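Local coordinates for sulfur carrier protein CysO (Mycobacterium tuberculosis, PDB 3DWG) that probably donates sulfur, in its C-terminally thiocarboxylated form, to the CysM-dependent pathway of cysteine biosynthesis, at residues 19-24 and 33-38; 44-49 and 57-62; 61-66 and 74-79. All blocks are in the same frame, centred on the assembly; numbering follows the deposited sequence.

Contact 1: 19-24 and 33-38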
# COMPACT_ATOMS: atom_id res chain seq x y z
N LYS C 19 2.06 -21.33 29.07
CA LYS C 19 1.82 -20.95 27.70
C LYS C 19 2.61 -21.75 26.73
O LYS C 19 2.30 -21.74 25.58
CB LYS C 19 1.99 -19.45 27.48
CG LYS C 19 3.39 -18.96 27.25
CD LYS C 19 3.41 -17.43 27.04
CE LYS C 19 2.19 -16.79 27.65
NZ LYS C 19 2.25 -15.30 27.89
N SER C 20 3.67 -22.39 27.21
CA SER C 20 4.55 -23.18 26.40
C SER C 20 5.05 -24.39 27.16
O SER C 20 5.54 -24.25 28.23
CB SER C 20 5.72 -22.35 25.96
OG SER C 20 6.63 -23.10 25.25
N VAL C 21 4.90 -25.57 26.59
CA VAL C 21 5.22 -26.80 27.28
C VAL C 21 5.98 -27.71 26.38
O VAL C 21 5.89 -27.59 25.22
CB VAL C 21 3.98 -27.50 27.80
CG1 VAL C 21 3.24 -26.62 28.73
CG2 VAL C 21 3.09 -27.95 26.67
N SER C 22 6.78 -28.60 26.94
CA SER C 22 7.49 -29.59 26.15
C SER C 22 6.61 -30.79 25.93
O SER C 22 5.79 -31.13 26.78
CB SER C 22 8.73 -30.12 26.89
OG SER C 22 9.61 -29.06 27.17
N ALA C 23 6.87 -31.46 24.83
CA ALA C 23 6.16 -32.69 24.51
C ALA C 23 7.11 -33.52 23.69
O ALA C 23 8.13 -33.04 23.22
CB ALA C 23 4.86 -32.40 23.74
N SER C 24 6.81 -34.81 23.60
CA SER C 24 7.60 -35.68 22.73
C SER C 24 6.67 -36.48 21.82
O SER C 24 5.53 -36.83 22.18
CB SER C 24 8.49 -36.63 23.54
OG SER C 24 7.68 -37.40 24.38
N SER C 33 -0.83 -37.14 22.17
CA SER C 33 -0.92 -38.22 23.18
C SER C 33 -0.10 -37.92 24.41
O SER C 33 -0.56 -38.15 25.54
CB SER C 33 -0.40 -39.51 22.56
OG SER C 33 -0.63 -40.57 23.51
N ASP C 34 1.10 -37.41 24.18
CA ASP C 34 2.04 -37.05 25.23
C ASP C 34 1.46 -35.88 26.01
O ASP C 34 1.49 -35.88 27.25
CB ASP C 34 3.41 -36.67 24.64
CG ASP C 34 4.45 -36.50 25.70
OD1 ASP C 34 4.76 -37.52 26.41
OD2 ASP C 34 4.98 -35.40 25.90
N LEU C 35 0.86 -34.93 25.30
CA LEU C 35 0.24 -33.77 25.98
C LEU C 35 -0.85 -34.25 26.92
O LEU C 35 -0.96 -33.80 28.06
CB LEU C 35 -0.37 -32.78 24.95
CG LEU C 35 0.68 -31.89 24.25
CD1 LEU C 35 0.00 -31.16 23.12
CD2 LEU C 35 1.32 -30.90 25.23
N GLU C 36 -1.71 -35.14 26.42
CA GLU C 36 -2.74 -35.74 27.25
C GLU C 36 -2.19 -36.47 28.49
O GLU C 36 -2.76 -36.35 29.60
CB GLU C 36 -3.60 -36.71 26.43
CG GLU C 36 -4.75 -37.34 27.22
CD GLU C 36 -5.83 -36.37 27.64
OE1 GLU C 36 -6.09 -35.36 26.94
OE2 GLU C 36 -6.44 -36.62 28.70
N ALA C 37 -1.07 -37.17 28.32
CA ALA C 37 -0.43 -37.88 29.48
C ALA C 37 -0.06 -36.89 30.57
O ALA C 37 -0.13 -37.21 31.75
CB ALA C 37 0.81 -38.70 29.05
N ASN C 38 0.40 -35.69 30.18
CA ASN C 38 0.87 -34.72 31.17
C ASN C 38 -0.19 -33.70 31.60
O ASN C 38 -0.09 -33.14 32.70
CB ASN C 38 2.14 -34.00 30.70
CG ASN C 38 3.32 -34.92 30.59
OD1 ASN C 38 3.72 -35.53 31.59
ND2 ASN C 38 3.88 -35.06 29.38
O HOH W 1 3.72 -33.14 27.18

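Contact 2: 44-49 and 57-62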
# COMPACT_ATOMS: atom_id res chain seq x y z
N GLU C 44 -9.15 -33.97 24.25
CA GLU C 44 -10.55 -33.86 23.94
C GLU C 44 -10.94 -32.46 23.43
O GLU C 44 -11.88 -32.33 22.63
CB GLU C 44 -11.40 -34.23 25.16
N ARG C 45 -10.25 -31.43 23.92
CA ARG C 45 -10.47 -30.05 23.46
C ARG C 45 -9.99 -29.78 22.04
O ARG C 45 -10.48 -28.87 21.35
CB ARG C 45 -9.78 -29.04 24.40
CG ARG C 45 -10.07 -29.19 25.91
CD ARG C 45 -11.45 -28.72 26.31
NE ARG C 45 -11.78 -27.36 25.82
CZ ARG C 45 -11.44 -26.21 26.40
NH1 ARG C 45 -10.70 -26.18 27.52
NH2 ARG C 45 -11.81 -25.06 25.84
N LEU C 46 -9.04 -30.58 21.57
CA LEU C 46 -8.48 -30.45 20.23
C LEU C 46 -9.27 -31.20 19.17
O LEU C 46 -9.19 -30.90 17.98
CB LEU C 46 -7.05 -30.98 20.23
CG LEU C 46 -6.07 -30.32 21.20
CD1 LEU C 46 -4.70 -30.92 21.02
CD2 LEU C 46 -6.01 -28.79 20.86
N MET C 47 -10.01 -32.23 19.61
CA MET C 47 -10.62 -33.15 18.65
C MET C 47 -12.11 -32.85 18.43
O MET C 47 -12.78 -32.26 19.26
CB MET C 47 -10.43 -34.60 19.14
CG MET C 47 -8.98 -35.05 19.33
SD MET C 47 -7.87 -34.76 17.95
CE MET C 47 -8.25 -36.12 16.82
N ASP C 48 -12.64 -33.24 17.28
CA ASP C 48 -14.04 -33.00 16.96
C ASP C 48 -14.92 -34.00 17.73
O ASP C 48 -14.81 -35.22 17.52
CB ASP C 48 -14.21 -33.11 15.43
CG ASP C 48 -15.58 -32.74 14.95
OD1 ASP C 48 -16.56 -32.78 15.73
OD2 ASP C 48 -15.67 -32.48 13.75
N PRO C 49 -15.80 -33.49 18.63
CA PRO C 49 -16.59 -34.40 19.47
C PRO C 49 -17.53 -35.28 18.63
O PRO C 49 -17.93 -36.34 19.08
CB PRO C 49 -17.40 -33.45 20.36
CG PRO C 49 -17.48 -32.17 19.58
CD PRO C 49 -16.15 -32.08 18.86
N ARG C 57 -13.15 -28.44 14.24
CA ARG C 57 -13.28 -27.49 13.14
C ARG C 57 -12.65 -26.13 13.46
O ARG C 57 -12.21 -25.38 12.56
CB ARG C 57 -14.80 -27.27 12.85
N PHE C 58 -12.68 -25.76 14.73
CA PHE C 58 -12.21 -24.42 15.11
C PHE C 58 -10.85 -24.46 15.79
O PHE C 58 -10.46 -23.52 16.44
CB PHE C 58 -13.18 -23.66 16.04
CG PHE C 58 -14.46 -23.30 15.40
CD1 PHE C 58 -14.52 -23.00 14.03
CD2 PHE C 58 -15.63 -23.31 16.15
CE1 PHE C 58 -15.75 -22.68 13.42
CE2 PHE C 58 -16.85 -22.98 15.54
CZ PHE C 58 -16.89 -22.68 14.20
N VAL C 59 -10.12 -25.55 15.64
CA VAL C 59 -8.74 -25.59 16.12
C VAL C 59 -7.83 -25.68 14.92
O VAL C 59 -8.08 -26.47 13.99
CB VAL C 59 -8.52 -26.79 17.09
CG1 VAL C 59 -7.08 -26.85 17.59
CG2 VAL C 59 -9.40 -26.66 18.31
N ASN C 60 -6.76 -24.89 14.94
CA ASN C 60 -5.71 -24.95 13.93
C ASN C 60 -4.42 -25.33 14.59
O ASN C 60 -4.09 -24.85 15.68
CB ASN C 60 -5.54 -23.57 13.24
CG ASN C 60 -6.74 -23.23 12.38
OD1 ASN C 60 -7.32 -24.10 11.68
ND2 ASN C 60 -7.15 -21.94 12.43
N ILE C 61 -3.70 -26.26 13.97
CA ILE C 61 -2.39 -26.64 14.47
C ILE C 61 -1.33 -26.58 13.39
O ILE C 61 -1.55 -27.00 12.24
CB ILE C 61 -2.42 -28.07 15.12
CG1 ILE C 61 -3.56 -28.09 16.15
CG2 ILE C 61 -1.05 -28.37 15.75
CD1 ILE C 61 -3.69 -29.40 17.05
N TYR C 62 -0.16 -26.05 13.76
CA TYR C 62 0.94 -25.86 12.83
C TYR C 62 2.23 -26.50 13.39
O TYR C 62 2.46 -26.45 14.58
CB TYR C 62 1.17 -24.35 12.61
CG TYR C 62 -0.08 -23.57 12.27
CD1 TYR C 62 -0.91 -23.13 13.28
CD2 TYR C 62 -0.42 -23.29 10.95
CE1 TYR C 62 -2.06 -22.46 13.00
CE2 TYR C 62 -1.61 -22.59 10.65
CZ TYR C 62 -2.38 -22.17 11.70
OH TYR C 62 -3.57 -21.47 11.54

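Contact 3: 61-66 and 74-79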
# COMPACT_ATOMS: atom_id res chain seq x y z
N ILE C 61 -3.70 -26.26 13.97
CA ILE C 61 -2.39 -26.64 14.47
C ILE C 61 -1.33 -26.58 13.39
O ILE C 61 -1.55 -27.00 12.24
CB ILE C 61 -2.42 -28.07 15.12
CG1 ILE C 61 -3.56 -28.09 16.15
CG2 ILE C 61 -1.05 -28.37 15.75
CD1 ILE C 61 -3.69 -29.40 17.05
N TYR C 62 -0.16 -26.05 13.76
CA TYR C 62 0.94 -25.86 12.83
C TYR C 62 2.23 -26.50 13.39
O TYR C 62 2.46 -26.45 14.58
CB TYR C 62 1.17 -24.35 12.61
CG TYR C 62 -0.08 -23.57 12.27
CD1 TYR C 62 -0.91 -23.13 13.28
CD2 TYR C 62 -0.42 -23.29 10.95
CE1 TYR C 62 -2.06 -22.46 13.00
CE2 TYR C 62 -1.61 -22.59 10.65
CZ TYR C 62 -2.38 -22.17 11.70
OH TYR C 62 -3.57 -21.47 11.54
N VAL C 63 2.96 -27.18 12.52
CA VAL C 63 4.26 -27.76 12.88
C VAL C 63 5.25 -26.93 12.08
O VAL C 63 5.15 -26.89 10.84
CB VAL C 63 4.34 -29.28 12.47
CG1 VAL C 63 5.78 -29.77 12.63
CG2 VAL C 63 3.37 -30.11 13.31
N ASN C 64 6.21 -26.30 12.77
CA ASN C 64 7.16 -25.35 12.13
C ASN C 64 6.45 -24.39 11.14
O ASN C 64 6.86 -24.20 9.98
CB ASN C 64 8.30 -26.03 11.43
CG ASN C 64 9.13 -26.84 12.38
OD1 ASN C 64 9.28 -26.48 13.55
ND2 ASN C 64 9.63 -27.98 11.90
N ASP C 65 5.32 -23.88 11.62
CA ASP C 65 4.52 -22.89 10.90
C ASP C 65 3.66 -23.41 9.76
O ASP C 65 2.95 -22.64 9.13
CB ASP C 65 5.40 -21.73 10.43
CG ASP C 65 5.93 -20.88 11.62
OD1 ASP C 65 5.31 -20.94 12.71
OD2 ASP C 65 6.96 -20.18 11.45
N GLU C 66 3.64 -24.74 9.55
CA GLU C 66 2.86 -25.31 8.48
C GLU C 66 1.62 -26.01 8.98
O GLU C 66 1.70 -26.87 9.84
CB GLU C 66 3.72 -26.29 7.64
CG GLU C 66 5.04 -25.62 7.15
CD GLU C 66 5.82 -26.42 6.11
OE1 GLU C 66 7.05 -26.18 6.04
OE2 GLU C 66 5.18 -27.29 5.40
N LEU C 74 -3.03 -35.56 11.82
CA LEU C 74 -2.37 -36.11 13.00
C LEU C 74 -1.14 -36.98 12.64
O LEU C 74 -0.23 -37.14 13.44
CB LEU C 74 -3.38 -36.91 13.83
CG LEU C 74 -4.46 -36.17 14.67
CD1 LEU C 74 -4.14 -36.12 16.15
CD2 LEU C 74 -4.90 -34.77 14.20
N ALA C 75 -1.07 -37.44 11.39
CA ALA C 75 0.11 -38.17 10.93
C ALA C 75 1.31 -37.34 10.51
O ALA C 75 2.41 -37.83 10.18
CB ALA C 75 -0.29 -39.11 9.81
N THR C 76 1.15 -36.00 10.61
CA THR C 76 2.22 -35.15 10.24
C THR C 76 3.48 -35.45 11.03
O THR C 76 3.43 -35.48 12.28
CB THR C 76 1.81 -33.68 10.50
OG1 THR C 76 0.68 -33.33 9.71
CG2 THR C 76 3.02 -32.75 10.16
N ALA C 77 4.61 -35.65 10.35
CA ALA C 77 5.87 -36.00 11.02
C ALA C 77 6.42 -34.86 11.82
O ALA C 77 6.34 -33.68 11.39
CB ALA C 77 6.92 -36.48 10.03
N ILE C 78 7.00 -35.22 12.95
CA ILE C 78 7.55 -34.26 13.87
C ILE C 78 8.96 -34.70 14.21
O ILE C 78 9.21 -35.90 14.42
CB ILE C 78 6.64 -34.08 15.11
CG1 ILE C 78 5.43 -33.22 14.71
CG2 ILE C 78 7.34 -33.33 16.21
CD1 ILE C 78 4.51 -32.91 15.80
N ALA C 79 9.89 -33.74 14.23
CA ALA C 79 11.29 -34.09 14.53
C ALA C 79 11.70 -33.35 15.78
O ALA C 79 11.08 -32.34 16.16
CB ALA C 79 12.18 -33.70 13.36

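Contact 1: 19-24 and 33-38
Asp-34 on helix 28-38 reaches across to the end of strand 20-23 and accepts the backbone N-H of Ser-24 while lying against Ala-23 CA, tying the helix to an outer strand of the ubiquitin-like beta-grasp sheet. The strand and helix segments run at 112° to each other, with their axes approaching to 8.5 Å. The aspartate can be followed outward. Its CB rests against the carbonyl of Ser-24, and CG, turned anti to the backbone N (chi1 -171°), carries the carboxylate over the start of that residue. OD1 lies beside the Ser-24 hydroxyl, 3.6 Å from OG, which is proximity and not a bond. OD2 does the bonding: Ser-24 N donates to it at 3.0 Å, with an N-H...O angle of 152°, approaching from well above the carboxylate plane. A water gives OD2 a second donor; it also donates to Ser-22 O and accepts from Asn-38 ND2, one helical turn beyond Asp-34. Aspartate suits the place because its short side chain brings an acceptor directly to a backbone N-H where the strand ends, and two donors on OD2 would tend to favour the charged carboxylate. Asparagine, in turn, offers the water an amide N-H from the same side of the helix.

Deeper in, the contact turns apolar. Leu-35 leaves the helix alongside the strand, and its CD2 methyl makes the approach; Ile-42 of the next helix is another neighbour. Alanine's single CB lets Asp-34 OD2 come within 3.3 Å of Ala-23 CA, whereas valine's CG2 extends to the leucine. Both also pack on Val-5 of the adjoining strand 3-6. Leu-35 CD2 meets both, 3.7 Å from Val-21 CG2 and 4.1 Å from Ala-23 CB.

Contact 2: 44-49 and 57-62
Leu-46 of the short helix 42-46 packs on Val-59 and Ile-61 of strand 59-63, closing part of the hydrophobic core of the beta-grasp fold. The nearest CA atoms, those of Leu-46 and Val-59, are 6.4 Å apart.

The apolar contacts come first, since they carry the join. Leucine suits its place because its two terminal methyls can be shared between two strand residues. CG lies beside the backbone N (chi1 -58°), and the extended chi2 then brings the fork up to the strand. Leu-46 CD2 meets Val-59 CG1 at 3.9 Å, while Leu-46 CD1 reaches more loosely to Ile-61 CD1 at 4.4 Å. Val-59 and Ile-61 are two apart and therefore point to the same side, because side chains alternate along an extended strand; their beta-branched shape suits that extended backbone. Ile-86 of strand 83-88 packs on both Leu-46 and Val-59, and Ile-32 of helix 28-38 also touches the leucine.

The polar groups find their partners outside the two segments. Arg-45 takes part across the contact through its backbone; its guanidinium NH1 turns instead to His-14 NE2. Asn-60 and Tyr-62 meet the chain of another protein, where the tyrosine hydroxyl hydrogen-bonds an acidic side chain; Val-59 also packs on an apolar side chain of that protein.

A contact of mixed character completes the account: the second methyl of Val-59, CG2, lies 3.9 Å from the carbonyl oxygen of Arg-45.

Contact 3: 61-66 and 74-79
Strand 59-63 passes Ile-78 of the loop between strands 66-67 and 83-88 with Val-63 as its nearest residue, the two CA atoms 7.4 Å apart, just where the chain folds back through a type I' turn from Val-63 to Glu-66. Val-63 N donates to Glu-66 O at 3.0 Å, and Glu-66 N to Val-63 O at 2.9 Å. Asn-64 and Asp-65 adopt the left-handed backbone region that such a turn demands, one that asparagine and aspartate tolerate better than most residues. Asn-64 ND2 also bonds to Asp-82 OD1 and Asn-64 OD1 to Ser-83 N, linking the turn to the start of strand 83-88.

Valine at the turn's start gives two methyls to the loop. With CG1 anti to the backbone N (chi1 170°), the fork straddles Ile-78: Val-63 CG2 meets Ile-78 CD1 at 3.9 Å, and both valine methyls lie 4.0 Å from Ile-78 CG1. Ile-78 lends length as well as branching, going on to pack on Val-31 and Val-84. Thr-76 is two-sided: its CG2 faces Val-63 CG2 at 4.1 Å, while its OG1 bonds to Gly-73 O and Ser-71 OG, so that a hydroxyl can stay near the core.

Together these features are those of a beta hairpin with a two-residue type I' turn, here with a loop packed on one face at the edge of the beta-grasp sheet.

Contacts 1, 2 and 3 come in order along the chain and lie on one mixed beta-grasp sheet, their centres 14 to 15 Å apart. Contact 1 joins helix 28-38 to the outer strand 20-23, whereas contacts 2 and 3 both use strand 59-63, sharing Ile-61 and Tyr-62. Helix 42-46 of contact 2 follows helix 28-38 in sequence, and contacts 1 and 2 lie on opposite sides of the chain's centre. Contacts 2 and 3 also touch directly, Met-47 CE being 4.2 Å from Leu-74 CD1. Successive helix and loop segments are thus fastened onto the same sheet, building one compact domain from separate joins.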